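Local coordinates for protein cleavage stimulation factor 77 (Encephalitozoon cuniculi, PDB 2UY1) that probably acts in 3'-end processing of messenger RNA precursors, as a helical-repeat scaffold of the cleavage stimulation factor that may also bind mRNA, at residues 195-199 / 226-231; 214-218 / 435-439; 220-224 / 251-256; 77-82 / 200-204; 159-163 / 178-182. One frame throughout, in Å; residues are numbered along the deposited sequence.

Interaction 1 (195-199 / 226-231)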
# COMPACT_ATOMS: atom_id res chain seq x y z
N GLU B 195 39.85 -5.56 22.65
CA GLU B 195 39.98 -6.51 21.56
C GLU B 195 39.93 -7.99 22.01
O GLU B 195 39.22 -8.80 21.41
CB GLU B 195 41.29 -6.22 20.80
CG GLU B 195 41.56 -7.20 19.66
CD GLU B 195 42.85 -6.94 18.87
OE1 GLU B 195 43.40 -5.81 18.91
OE2 GLU B 195 43.28 -7.91 18.18
N SER B 196 40.67 -8.33 23.07
CA SER B 196 40.74 -9.67 23.61
C SER B 196 39.34 -10.09 24.10
O SER B 196 38.81 -11.18 23.78
CB SER B 196 41.79 -9.66 24.74
OG SER B 196 41.99 -10.94 25.30
N ARG B 197 38.72 -9.19 24.85
CA ARG B 197 37.35 -9.39 25.28
C ARG B 197 36.39 -9.62 24.11
O ARG B 197 35.46 -10.42 24.21
CB ARG B 197 36.86 -8.23 26.14
CG ARG B 197 35.37 -8.44 26.65
CD ARG B 197 35.06 -7.72 27.98
NE ARG B 197 33.68 -7.92 28.39
CZ ARG B 197 33.26 -8.94 29.14
NH1 ARG B 197 34.12 -9.89 29.55
NH2 ARG B 197 31.97 -9.02 29.46
N MET B 198 36.59 -8.88 23.04
CA MET B 198 35.67 -8.90 21.88
C MET B 198 35.85 -10.18 21.04
O MET B 198 34.88 -10.72 20.46
CB MET B 198 35.91 -7.65 20.99
CG MET B 198 35.37 -6.30 21.56
SD MET B 198 33.76 -6.44 22.37
CE MET B 198 32.71 -7.02 21.02
N HIS B 199 37.09 -10.66 20.95
CA HIS B 199 37.38 -11.93 20.28
C HIS B 199 36.62 -13.05 20.98
O HIS B 199 35.92 -13.80 20.32
CB HIS B 199 38.87 -12.22 20.26
CG HIS B 199 39.64 -11.37 19.28
ND1 HIS B 199 39.35 -11.34 17.93
CD2 HIS B 199 40.73 -10.59 19.44
CE1 HIS B 199 40.21 -10.55 17.31
NE2 HIS B 199 41.06 -10.08 18.21
N ILE B 226 38.73 -3.46 12.93
CA ILE B 226 40.03 -3.44 13.62
C ILE B 226 41.23 -3.69 12.75
O ILE B 226 42.35 -3.81 13.25
CB ILE B 226 40.13 -4.31 14.92
CG1 ILE B 226 39.94 -5.81 14.67
CG2 ILE B 226 39.24 -3.74 16.00
CD1 ILE B 226 40.06 -6.60 16.01
N GLY B 227 41.02 -3.73 11.45
CA GLY B 227 42.10 -3.92 10.51
C GLY B 227 42.54 -5.38 10.40
O GLY B 227 43.69 -5.65 10.02
N GLN B 228 41.67 -6.32 10.77
CA GLN B 228 42.02 -7.76 10.64
C GLN B 228 41.18 -8.50 9.57
O GLN B 228 40.64 -9.58 9.82
CB GLN B 228 42.01 -8.50 12.01
CG GLN B 228 43.23 -8.23 12.87
CD GLN B 228 43.04 -8.52 14.37
OE1 GLN B 228 42.51 -9.58 14.78
NE2 GLN B 228 43.49 -7.56 15.20
N LYS B 229 41.12 -7.91 8.38
CA LYS B 229 40.37 -8.45 7.25
C LYS B 229 40.80 -9.83 6.74
O LYS B 229 39.96 -10.60 6.30
CB LYS B 229 40.33 -7.45 6.09
CG LYS B 229 39.45 -7.91 4.93
CD LYS B 229 39.00 -6.72 4.09
CE LYS B 229 38.19 -7.13 2.89
NZ LYS B 229 37.65 -5.88 2.21
N GLU B 230 42.09 -10.13 6.77
CA GLU B 230 42.56 -11.49 6.49
C GLU B 230 41.93 -12.51 7.46
O GLU B 230 41.47 -13.57 7.03
CB GLU B 230 44.09 -11.55 6.49
CG GLU B 230 44.72 -11.09 5.19
CD GLU B 230 46.17 -10.61 5.35
OE1 GLU B 230 47.10 -11.46 5.44
OE2 GLU B 230 46.38 -9.37 5.39
N LYS B 231 41.90 -12.19 8.76
CA LYS B 231 41.20 -13.05 9.74
C LYS B 231 39.70 -13.09 9.44
O LYS B 231 39.09 -14.14 9.53
CB LYS B 231 41.50 -12.63 11.20
CG LYS B 231 41.03 -13.63 12.28
CD LYS B 231 41.61 -13.33 13.70
CE LYS B 231 40.75 -13.94 14.83
NZ LYS B 231 40.00 -15.27 14.50

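Interaction 2 (214-218 / 435-439)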
# COMPACT_ATOMS: atom_id res chain seq x y z
N GLU B 214 24.55 -15.10 10.33
CA GLU B 214 24.66 -13.73 10.90
C GLU B 214 25.86 -13.60 11.80
O GLU B 214 26.52 -12.62 11.78
CB GLU B 214 23.43 -13.38 11.73
CG GLU B 214 22.20 -13.25 10.93
CD GLU B 214 21.24 -14.43 11.04
OE1 GLU B 214 21.66 -15.60 10.86
OE2 GLU B 214 20.04 -14.14 11.26
N VAL B 215 26.11 -14.63 12.60
CA VAL B 215 27.22 -14.60 13.55
C VAL B 215 28.55 -14.37 12.85
O VAL B 215 29.40 -13.62 13.34
CB VAL B 215 27.30 -15.90 14.37
CG1 VAL B 215 26.12 -16.00 15.32
CG2 VAL B 215 27.35 -17.11 13.44
N TYR B 216 28.73 -15.01 11.70
CA TYR B 216 29.98 -14.94 10.94
C TYR B 216 30.11 -13.56 10.35
O TYR B 216 31.21 -13.01 10.33
CB TYR B 216 30.02 -16.03 9.85
CG TYR B 216 29.92 -17.41 10.43
CD1 TYR B 216 31.08 -18.13 10.79
CD2 TYR B 216 28.67 -18.00 10.71
CE1 TYR B 216 31.00 -19.42 11.39
CE2 TYR B 216 28.58 -19.26 11.30
CZ TYR B 216 29.74 -19.95 11.63
OH TYR B 216 29.65 -21.21 12.19
N PHE B 217 29.01 -13.00 9.86
CA PHE B 217 29.04 -11.60 9.37
C PHE B 217 29.37 -10.61 10.53
O PHE B 217 30.09 -9.65 10.30
CB PHE B 217 27.72 -11.23 8.67
CG PHE B 217 27.54 -9.70 8.42
CD1 PHE B 217 27.92 -9.14 7.21
CD2 PHE B 217 27.01 -8.85 9.44
CE1 PHE B 217 27.73 -7.75 6.97
CE2 PHE B 217 26.86 -7.46 9.25
CZ PHE B 217 27.25 -6.89 8.01
N PHE B 218 28.81 -10.83 11.74
CA PHE B 218 29.09 -9.93 12.89
C PHE B 218 30.59 -9.83 13.19
O PHE B 218 31.17 -8.74 13.28
CB PHE B 218 28.45 -10.41 14.20
CG PHE B 218 26.94 -10.46 14.24
CD1 PHE B 218 26.13 -9.72 13.36
CD2 PHE B 218 26.33 -11.20 15.23
CE1 PHE B 218 24.72 -9.78 13.44
CE2 PHE B 218 24.95 -11.25 15.32
CZ PHE B 218 24.14 -10.56 14.41
N ILE B 435 24.77 -4.08 15.15
CA ILE B 435 25.40 -4.96 14.18
C ILE B 435 24.39 -5.83 13.39
O ILE B 435 24.65 -6.25 12.24
CB ILE B 435 26.58 -5.80 14.80
CG1 ILE B 435 27.35 -6.52 13.68
CG2 ILE B 435 26.05 -6.74 15.91
CD1 ILE B 435 28.40 -5.66 12.99
N LEU B 436 23.23 -6.07 13.98
CA LEU B 436 22.13 -6.72 13.22
C LEU B 436 21.50 -5.76 12.19
O LEU B 436 21.16 -6.15 11.11
CB LEU B 436 21.08 -7.23 14.19
CG LEU B 436 19.91 -8.13 13.75
CD1 LEU B 436 20.34 -9.35 12.94
CD2 LEU B 436 19.12 -8.58 14.97
N GLY B 437 21.35 -4.50 12.57
CA GLY B 437 21.11 -3.39 11.64
C GLY B 437 22.01 -3.42 10.44
O GLY B 437 21.54 -3.35 9.29
N ARG B 438 23.32 -3.55 10.69
CA ARG B 438 24.33 -3.63 9.63
C ARG B 438 24.09 -4.81 8.68
O ARG B 438 24.18 -4.68 7.46
CB ARG B 438 25.74 -3.67 10.23
CG ARG B 438 26.19 -2.30 10.71
CD ARG B 438 27.43 -2.34 11.56
NE ARG B 438 27.68 -1.04 12.22
CZ ARG B 438 28.42 -0.03 11.72
NH1 ARG B 438 29.00 -0.13 10.51
NH2 ARG B 438 28.60 1.07 12.44
N TYR B 439 23.83 -5.97 9.27
CA TYR B 439 23.51 -7.17 8.53
C TYR B 439 22.33 -6.93 7.63
O TYR B 439 22.40 -7.30 6.48
CB TYR B 439 23.18 -8.33 9.51
CG TYR B 439 22.52 -9.53 8.84
CD1 TYR B 439 23.28 -10.47 8.12
CD2 TYR B 439 21.14 -9.72 8.93
CE1 TYR B 439 22.68 -11.55 7.53
CE2 TYR B 439 20.54 -10.78 8.34
CZ TYR B 439 21.31 -11.69 7.61
OH TYR B 439 20.68 -12.78 7.04

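Interaction 3 (220-224 / 251-256)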
# COMPACT_ATOMS: atom_id res chain seq x y z
N SER B 220 33.14 -11.00 11.20
CA SER B 220 33.85 -10.51 10.02
C SER B 220 33.92 -8.96 10.04
O SER B 220 34.99 -8.36 9.82
CB SER B 220 33.14 -11.01 8.75
OG SER B 220 33.68 -10.39 7.58
N GLU B 221 32.76 -8.35 10.32
CA GLU B 221 32.63 -6.88 10.33
C GLU B 221 33.45 -6.29 11.45
O GLU B 221 34.19 -5.37 11.22
CB GLU B 221 31.19 -6.42 10.44
CG GLU B 221 30.38 -6.50 9.12
CD GLU B 221 30.93 -5.65 7.97
OE1 GLU B 221 30.80 -4.40 8.00
OE2 GLU B 221 31.44 -6.24 6.99
N TYR B 222 33.37 -6.89 12.64
CA TYR B 222 34.23 -6.47 13.75
C TYR B 222 35.70 -6.53 13.36
O TYR B 222 36.45 -5.57 13.57
CB TYR B 222 33.97 -7.32 14.99
CG TYR B 222 35.02 -7.05 16.03
CD1 TYR B 222 35.01 -5.86 16.75
CD2 TYR B 222 36.04 -7.97 16.27
CE1 TYR B 222 35.99 -5.59 17.73
CE2 TYR B 222 37.01 -7.71 17.25
CZ TYR B 222 36.99 -6.52 17.96
OH TYR B 222 37.96 -6.25 18.91
N LEU B 223 36.10 -7.64 12.76
CA LEU B 223 37.49 -7.88 12.40
C LEU B 223 37.98 -6.90 11.36
O LEU B 223 39.13 -6.47 11.43
CB LEU B 223 37.67 -9.29 11.87
CG LEU B 223 37.82 -10.35 12.97
CD1 LEU B 223 37.85 -11.71 12.29
CD2 LEU B 223 39.05 -10.13 13.90
N ILE B 224 37.10 -6.55 10.42
CA ILE B 224 37.41 -5.59 9.33
C ILE B 224 37.66 -4.20 9.95
O ILE B 224 38.53 -3.47 9.53
CB ILE B 224 36.27 -5.55 8.26
CG1 ILE B 224 36.25 -6.85 7.43
CG2 ILE B 224 36.37 -4.33 7.35
CD1 ILE B 224 35.24 -6.84 6.22
N TYR B 251 28.30 -11.95 0.29
CA TYR B 251 29.19 -11.13 1.08
C TYR B 251 30.69 -11.51 0.88
O TYR B 251 31.56 -10.67 0.68
CB TYR B 251 28.78 -11.30 2.52
CG TYR B 251 29.65 -10.62 3.57
CD1 TYR B 251 29.42 -9.27 3.93
CD2 TYR B 251 30.64 -11.33 4.26
CE1 TYR B 251 30.18 -8.64 4.92
CE2 TYR B 251 31.42 -10.67 5.28
CZ TYR B 251 31.17 -9.35 5.60
OH TYR B 251 31.90 -8.70 6.58
N TYR B 252 30.99 -12.79 0.95
CA TYR B 252 32.32 -13.30 0.52
C TYR B 252 32.71 -12.82 -0.90
O TYR B 252 33.73 -12.21 -1.08
CB TYR B 252 32.30 -14.84 0.60
CG TYR B 252 33.67 -15.53 0.46
CD1 TYR B 252 34.68 -15.34 1.42
CD2 TYR B 252 33.93 -16.41 -0.61
CE1 TYR B 252 35.95 -15.98 1.27
CE2 TYR B 252 35.17 -17.05 -0.77
CZ TYR B 252 36.18 -16.84 0.17
OH TYR B 252 37.43 -17.51 0.02
N GLY B 253 31.88 -13.02 -1.91
CA GLY B 253 32.30 -12.60 -3.25
C GLY B 253 32.62 -11.11 -3.28
O GLY B 253 33.68 -10.69 -3.73
N LEU B 254 31.69 -10.30 -2.77
CA LEU B 254 31.84 -8.86 -2.89
C LEU B 254 32.87 -8.25 -1.93
O LEU B 254 33.64 -7.39 -2.33
CB LEU B 254 30.49 -8.15 -2.75
CG LEU B 254 30.47 -6.63 -3.02
CD1 LEU B 254 30.92 -6.23 -4.43
CD2 LEU B 254 29.04 -6.10 -2.66
N VAL B 255 32.81 -8.60 -0.66
CA VAL B 255 33.58 -7.87 0.37
C VAL B 255 35.03 -8.41 0.41
O VAL B 255 35.99 -7.66 0.64
CB VAL B 255 32.90 -8.03 1.75
CG1 VAL B 255 33.84 -7.74 2.94
CG2 VAL B 255 31.62 -7.17 1.83
N MET B 256 35.15 -9.70 0.15
CA MET B 256 36.46 -10.39 0.18
C MET B 256 37.07 -10.63 -1.20
O MET B 256 38.09 -11.32 -1.29
CB MET B 256 36.32 -11.72 0.90
CG MET B 256 35.59 -11.60 2.18
SD MET B 256 36.58 -10.70 3.32
CE MET B 256 35.58 -10.79 4.82

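Interaction 4 (77-82 / 200-204)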
# COMPACT_ATOMS: atom_id res chain seq x y z
N GLN B 77 41.31 -19.12 27.75
CA GLN B 77 40.17 -19.16 26.83
C GLN B 77 38.91 -18.50 27.38
O GLN B 77 38.26 -17.74 26.65
CB GLN B 77 39.83 -20.60 26.44
CG GLN B 77 39.07 -20.66 25.13
CD GLN B 77 39.98 -20.87 23.94
OE1 GLN B 77 41.16 -20.49 23.98
NE2 GLN B 77 39.47 -21.53 22.91
N PHE B 78 38.57 -18.78 28.65
CA PHE B 78 37.31 -18.38 29.22
C PHE B 78 37.36 -17.31 30.32
O PHE B 78 36.42 -17.20 31.09
CB PHE B 78 36.53 -19.61 29.70
CG PHE B 78 36.22 -20.60 28.60
CD1 PHE B 78 35.03 -20.48 27.84
CD2 PHE B 78 37.09 -21.63 28.30
CE1 PHE B 78 34.73 -21.38 26.83
CE2 PHE B 78 36.78 -22.53 27.30
CZ PHE B 78 35.59 -22.38 26.55
N GLU B 79 38.43 -16.52 30.39
CA GLU B 79 38.57 -15.50 31.46
C GLU B 79 37.53 -14.36 31.35
O GLU B 79 37.18 -13.71 32.35
CB GLU B 79 39.99 -14.90 31.53
CG GLU B 79 40.41 -14.06 30.28
CD GLU B 79 41.83 -13.57 30.34
OE1 GLU B 79 42.50 -13.49 29.27
OE2 GLU B 79 42.29 -13.28 31.46
N ASN B 80 37.05 -14.10 30.14
CA ASN B 80 36.12 -12.99 29.91
C ASN B 80 34.66 -13.44 30.01
O ASN B 80 33.76 -12.62 29.86
CB ASN B 80 36.38 -12.38 28.52
CG ASN B 80 37.52 -11.39 28.53
OD1 ASN B 80 37.38 -10.29 29.05
ND2 ASN B 80 38.64 -11.75 27.91
N TYR B 81 34.47 -14.75 30.25
CA TYR B 81 33.16 -15.41 30.24
C TYR B 81 32.30 -15.18 31.46
O TYR B 81 32.78 -15.30 32.60
CB TYR B 81 33.36 -16.91 30.05
CG TYR B 81 32.13 -17.78 29.85
CD1 TYR B 81 31.04 -17.37 29.07
CD2 TYR B 81 32.11 -19.06 30.37
CE1 TYR B 81 29.93 -18.21 28.89
CE2 TYR B 81 31.05 -19.89 30.18
CZ TYR B 81 29.97 -19.47 29.44
OH TYR B 81 28.95 -20.37 29.29
N TRP B 82 31.03 -14.87 31.21
CA TRP B 82 30.03 -14.58 32.23
C TRP B 82 29.60 -15.80 33.01
O TRP B 82 28.76 -15.70 33.87
CB TRP B 82 28.77 -13.95 31.59
CG TRP B 82 28.45 -14.53 30.19
CD1 TRP B 82 27.60 -15.55 29.89
CD2 TRP B 82 29.06 -14.12 28.94
NE1 TRP B 82 27.62 -15.80 28.52
CE2 TRP B 82 28.50 -14.94 27.92
CE3 TRP B 82 30.01 -13.14 28.59
CZ2 TRP B 82 28.87 -14.81 26.57
CZ3 TRP B 82 30.37 -13.02 27.25
CH2 TRP B 82 29.80 -13.85 26.25
N PHE B 200 36.71 -13.11 22.31
CA PHE B 200 36.03 -14.17 23.08
C PHE B 200 34.54 -14.16 22.79
O PHE B 200 33.95 -15.21 22.53
CB PHE B 200 36.24 -14.03 24.60
CG PHE B 200 35.29 -14.85 25.38
CD1 PHE B 200 35.53 -16.20 25.61
CD2 PHE B 200 34.10 -14.32 25.83
CE1 PHE B 200 34.62 -16.97 26.29
CE2 PHE B 200 33.16 -15.09 26.52
CZ PHE B 200 33.43 -16.40 26.76
N ILE B 201 33.94 -12.97 22.89
CA ILE B 201 32.49 -12.83 22.73
C ILE B 201 32.06 -13.33 21.35
O ILE B 201 31.15 -14.13 21.26
CB ILE B 201 32.01 -11.35 23.08
CG1 ILE B 201 32.07 -11.13 24.61
CG2 ILE B 201 30.66 -11.01 22.49
CD1 ILE B 201 31.57 -9.75 25.12
N HIS B 202 32.73 -12.88 20.28
CA HIS B 202 32.38 -13.29 18.91
C HIS B 202 32.62 -14.80 18.67
O HIS B 202 31.80 -15.48 18.04
CB HIS B 202 33.19 -12.51 17.86
CG HIS B 202 32.74 -11.09 17.66
ND1 HIS B 202 33.32 -10.02 18.30
CD2 HIS B 202 31.76 -10.57 16.87
CE1 HIS B 202 32.70 -8.90 17.96
NE2 HIS B 202 31.76 -9.21 17.08
N ASN B 203 33.73 -15.34 19.17
CA ASN B 203 33.98 -16.78 19.03
C ASN B 203 33.01 -17.63 19.82
O ASN B 203 32.51 -18.63 19.30
CB ASN B 203 35.40 -17.12 19.46
CG ASN B 203 36.39 -16.84 18.39
OD1 ASN B 203 37.26 -15.97 18.55
ND2 ASN B 203 36.27 -17.54 17.28
N TYR B 204 32.75 -17.25 21.07
CA TYR B 204 31.74 -17.95 21.88
C TYR B 204 30.40 -17.89 21.14
O TYR B 204 29.71 -18.88 21.08
CB TYR B 204 31.59 -17.32 23.26
CG TYR B 204 30.56 -17.99 24.14
CD1 TYR B 204 30.92 -19.12 24.91
CD2 TYR B 204 29.25 -17.53 24.23
CE1 TYR B 204 30.01 -19.77 25.71
CE2 TYR B 204 28.32 -18.19 25.06
CZ TYR B 204 28.73 -19.32 25.79
OH TYR B 204 27.90 -20.03 26.65
O HOH W 1 26.31 -18.47 27.74

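Interaction 5 (159-163 / 178-182)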
# COMPACT_ATOMS: atom_id res chain seq x y z
N ARG B 159 27.76 -4.08 35.41
CA ARG B 159 27.80 -4.52 34.02
C ARG B 159 27.00 -5.80 33.79
O ARG B 159 26.12 -5.84 32.91
CB ARG B 159 29.25 -4.62 33.54
CG ARG B 159 29.83 -3.27 33.07
CD ARG B 159 31.35 -3.36 32.76
NE ARG B 159 31.68 -4.26 31.63
CZ ARG B 159 32.86 -4.88 31.46
NH1 ARG B 159 33.85 -4.72 32.33
NH2 ARG B 159 33.04 -5.67 30.42
N TYR B 160 27.24 -6.82 34.62
CA TYR B 160 26.52 -8.10 34.57
C TYR B 160 24.99 -7.95 34.66
O TYR B 160 24.25 -8.86 34.26
CB TYR B 160 27.03 -9.07 35.64
CG TYR B 160 26.37 -10.42 35.52
CD1 TYR B 160 26.53 -11.20 34.36
CD2 TYR B 160 25.55 -10.92 36.54
CE1 TYR B 160 25.91 -12.44 34.22
CE2 TYR B 160 24.92 -12.17 36.40
CZ TYR B 160 25.13 -12.91 35.23
OH TYR B 160 24.54 -14.14 35.08
N GLN B 161 24.53 -6.81 35.18
CA GLN B 161 23.10 -6.50 35.20
C GLN B 161 22.57 -6.32 33.79
O GLN B 161 21.55 -6.92 33.43
CB GLN B 161 22.80 -5.23 36.00
CG GLN B 161 23.11 -5.29 37.49
CD GLN B 161 23.25 -3.89 38.09
OE1 GLN B 161 23.15 -2.88 37.38
NE2 GLN B 161 23.48 -3.83 39.40
N GLN B 162 23.26 -5.49 33.00
CA GLN B 162 22.91 -5.25 31.58
C GLN B 162 23.04 -6.49 30.70
O GLN B 162 22.33 -6.61 29.68
CB GLN B 162 23.72 -4.09 30.98
CG GLN B 162 23.65 -2.77 31.78
CD GLN B 162 23.97 -1.51 30.94
OE1 GLN B 162 25.00 -1.44 30.23
NE2 GLN B 162 23.09 -0.50 31.02
N ILE B 163 23.93 -7.41 31.09
CA ILE B 163 24.29 -8.63 30.34
C ILE B 163 23.34 -9.79 30.69
O ILE B 163 22.91 -10.55 29.81
CB ILE B 163 25.80 -9.02 30.61
CG1 ILE B 163 26.75 -8.01 29.98
CG2 ILE B 163 26.16 -10.42 30.06
CD1 ILE B 163 28.20 -8.16 30.45
N LEU B 178 24.43 -8.02 22.88
CA LEU B 178 25.64 -8.14 23.70
C LEU B 178 26.86 -7.51 23.04
O LEU B 178 27.57 -6.71 23.67
CB LEU B 178 25.91 -9.61 24.07
CG LEU B 178 27.21 -9.98 24.86
CD1 LEU B 178 27.15 -9.46 26.32
CD2 LEU B 178 27.45 -11.49 24.87
N ILE B 179 27.10 -7.88 21.78
CA ILE B 179 28.17 -7.30 20.98
C ILE B 179 28.15 -5.78 21.01
O ILE B 179 29.19 -5.16 21.35
CB ILE B 179 28.13 -7.81 19.49
CG1 ILE B 179 28.70 -9.22 19.40
CG2 ILE B 179 28.92 -6.84 18.53
CD1 ILE B 179 28.36 -9.96 18.10
N ASP B 180 27.00 -5.19 20.67
CA ASP B 180 26.83 -3.72 20.65
C ASP B 180 27.11 -3.04 22.01
O ASP B 180 27.78 -2.02 22.06
CB ASP B 180 25.41 -3.35 20.21
CG ASP B 180 25.08 -3.81 18.80
OD1 ASP B 180 25.93 -3.72 17.88
OD2 ASP B 180 23.92 -4.26 18.63
N LEU B 181 26.58 -3.61 23.09
CA LEU B 181 26.82 -3.14 24.46
C LEU B 181 28.32 -3.12 24.81
O LEU B 181 28.80 -2.12 25.38
CB LEU B 181 26.03 -3.99 25.49
CG LEU B 181 26.42 -3.95 27.00
CD1 LEU B 181 25.61 -2.94 27.71
CD2 LEU B 181 26.28 -5.30 27.69
N GLU B 182 29.04 -4.21 24.50
CA GLU B 182 30.50 -4.32 24.73
C GLU B 182 31.35 -3.46 23.81
O GLU B 182 32.44 -3.00 24.21
CB GLU B 182 30.97 -5.78 24.61
CG GLU B 182 30.61 -6.69 25.80
CD GLU B 182 31.24 -6.27 27.13
OE1 GLU B 182 32.34 -5.65 27.14
OE2 GLU B 182 30.64 -6.58 28.19

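Interaction 1 (195-199 / 226-231)
Glu195 and Gln228 reach toward each other from facing directions, carboxylate meeting amide between helix 193-208 and the turn that leads into helix 229-242. Gln228 NE2 donates to Glu195 OE2 at 3.0 Å with an N-H...O angle of 179°. The acceptor lies in the plane of the amide, but the nitrogen stands 49° out of the carboxylate plane. Glu195 OE2 takes a second bond from His199 NE2, one helical turn along, at 3.1 Å. This donor meets the anti lone pair of OE2, which sits in the imidazole plane at the ring edge. Because Glu195 is extended, with CG anti to its backbone N (chi1 178°), its carboxylate can span to both donors. Gln228 OE1 also lies at the edge of the His199 ring, near its plane, 3.6 Å from His199 CE1. Next to the polar groups, Ile226 CD1 packs 4.0 Å from Glu195 CG and 4.2 Å from His199 CE1. Gly227, with positive phi, is the C-prime residue of the Schellman motif closing helix 213-225, and Gln228 follows as N-cap of the next helix. With His199 NE2 bonded to Glu195 and ND1 to Tyr219 OH, the ring has a polar partner at both nitrogens, which would restrain its rotation. Two N-H donors on one carboxylate oxygen would probably favour the ionised form of Glu195 at this surface contact.

Interaction 2 (214-218 / 435-439)
Phe217 offers its ring face to the edge of Tyr439 in a T-shaped pair, with centroids 6.0 Å apart and planes at 71°. Both rings owe their place to the same first torsion: in each, CG stands anti to the backbone N (chi1 167°), which carries the ring outward beside the carbonyl carbon. Phe217 CE2 also reaches the backbone at the base of the tyrosine, 3.4 Å from Tyr439 N. Glu214 contributes carbon: its CG lies above the centre of the Tyr439 ring, 3.8 Å from the centroid, a CH-pi contact almost along the ring normal. Phe218 has CG beside its backbone N instead, and its ring lies between two layers: the carbonyl O of Glu214 in its own helix on one face and Ile435 CG2 on the opposite face. The CG1 branch of Ile435, anti to its backbone N, meets the rim of the same ring, 3.4 Å from Phe218 CD1. The axes of the two short helix segments pass 10.0 Å apart, with 107° between their directions. Helix 173-184 borders the junction, with Ala176 and Ile179 against Phe218 and Ile435, and Asp180 OD1 accepting from Ile435 N. Phe217 meets Tyr251 of helix 247-255 and Phe442, while Arg438 turns away to a salt bridge with an acidic side chain of another protein chain.

Interaction 3 (220-224 / 251-256)
Helix segments 220-224 and 251-255 run nearly parallel, 19° apart, but their axes stay 13.7 Å from each other, so side chains rather than backbones make the contact, Tyr251 spanning most of the distance. Tyr251 OH lies 2.7 Å from Ser220 OG, which donates to it, and 2.5 Å from Glu221 OE2, to which it donates, meeting the anti lone pair of that oxygen. Both partners sit at the ring edge in the phenol plane, whereas the Glu221 carboxylate is turned 72° from that plane. Glu221 can reach the hydroxyl because its chain folds at chi2 (-61°). Beside this polar junction runs an apolar strip: Ile224 CD1 rests 3.7 Å from Val255 CG1 and 4.2 Å from Met256 CE, and the same methyl closes on Tyr251 OH at 3.8 Å. Met256 CE also touches Ser220 OG. Helix 229-242 flanks the contact through Ala232 and Val236. In this buried setting the tyrosine hydroxyl is both donor and acceptor, giving a directed chain from serine to tyrosine to carboxylate. Outside the two segments, a basic side chain of another protein chain pairs with Glu221 OE1, which would probably help keep the carboxylate ionised and ties this interior network to the subunit interface.

Interaction 4 (77-82 / 200-204)
Phe200 and Tyr204, one turn apart on helix 193-208, both hold CG anti to the backbone N, which projects their rings toward segment 77-82; Trp82 answers with CG between its own backbone N and carbonyl carbon, chi1 35°, short of the usual staggered value. These torsions bring the indole against both helix rings, the three forming a triangle. The edge of Phe200 points at the six-membered ring of Trp82 in an offset edge-to-face pair, centroids 5.4 Å apart and planes at 73°. The edge of Trp82 in turn points at the face of Tyr204, with planes at 84°, bringing Trp82 CZ2 to 3.6 Å from Tyr204 CD2. Tyr81 meets both helix rings obliquely: its CB is 3.3 Å from Phe200 CZ, and its CE1 is 3.5 Å from Tyr204 CZ. Its CD1 also covers the centre of the Trp82 indole. At the polar end a weak hydrogen bond joins Tyr81 OH and Tyr204 OH at 2.9 Å, and a water accepts from Trp82 NE1 at 3.1 Å and is also hydrogen-bonded to Tyr204 OH. Ile201 CG1 lies in the indole plane, 3.7 Å from Trp82 CZ3. The type I turn from Phe78 to Tyr81 wraps Phe200, whose face lies under the Asn80-Tyr81 peptide and whose edge meets Phe78 CD1. Leu178 of helix 173-184 also packs on Trp82. The result is an aromatic cluster of Tyr81, Trp82, Phe200 and Tyr204, holding the chain beyond helix 69-78 against a later helix of the Suf-family HAT (half-a-TPR) fold.

Interaction 5 (159-163 / 178-182)
Ile163 fits between Leu178 and Leu181, and this is the tightly packed part of the contact. Ile163 CG1 lies 3.6 Å from Leu181 CD2 and 4.0 Å from Leu178 CD1. Leu178 also meets the CG2 branch, so the leucine methyl touches both branches of the isoleucine. With CG1 anti to the carbonyl carbon and chi2 extended (168°), Ile163 CD1 reaches Glu182, 3.7 Å from Glu182 OE2. Toward solvent the contact is looser in kind, though not in every distance. Exposed Gln162 crosses Leu181 obliquely, and Gln162 OE1 comes within 3.0 Å of Leu181 CD1, a tight approach that is no hydrogen bond. Arg159, also at the margin, bends at chi3 to bring NH2 to Glu182, but the salt bridge is long: Arg159 NH2 is 3.4 Å from Glu182 OE1 and equally far from OE2, both weak hydrogen bonds, and the guanidinium and carboxylate planes are 58° apart. The stronger partner of the Glu182 carboxylate is Arg197 NE of helix 193-208, so two arginines gather round one anion. The two short helix segments run roughly antiparallel, 154° between directions, and their axes come within 11.2 Å. Helix 150-167 thus packs against the helix that follows it, 173-184, with Pro119 in a loop beside Arg159 and Ile163. Helix 173-184 also meets helix 193-208, through Ile179 and Glu182.

Interaction 3 and interaction 4 are the buried contacts, interactions 2 and 5 are partly buried, and interaction 1 lies at the surface. Shared helices join them: 193-208 serves interactions 1 and 4, and 213-225 serves interactions 2 and 3. Chemistry differs, though not simply with depth. Interactions 2 and 4 rest on aromatic rings, while interaction 3, though buried, centres on hydroxyl bonds, and interaction 1 on a shared carboxylate oxygen. Interaction 5 combines aliphatic packing with a weak salt bridge. Arg197, from the segment of interaction 1, links three contacts, pairing with Glu182 of interaction 5 and Asn80 O of interaction 4. Phe217 and Tyr251 connect interactions 2 and 3.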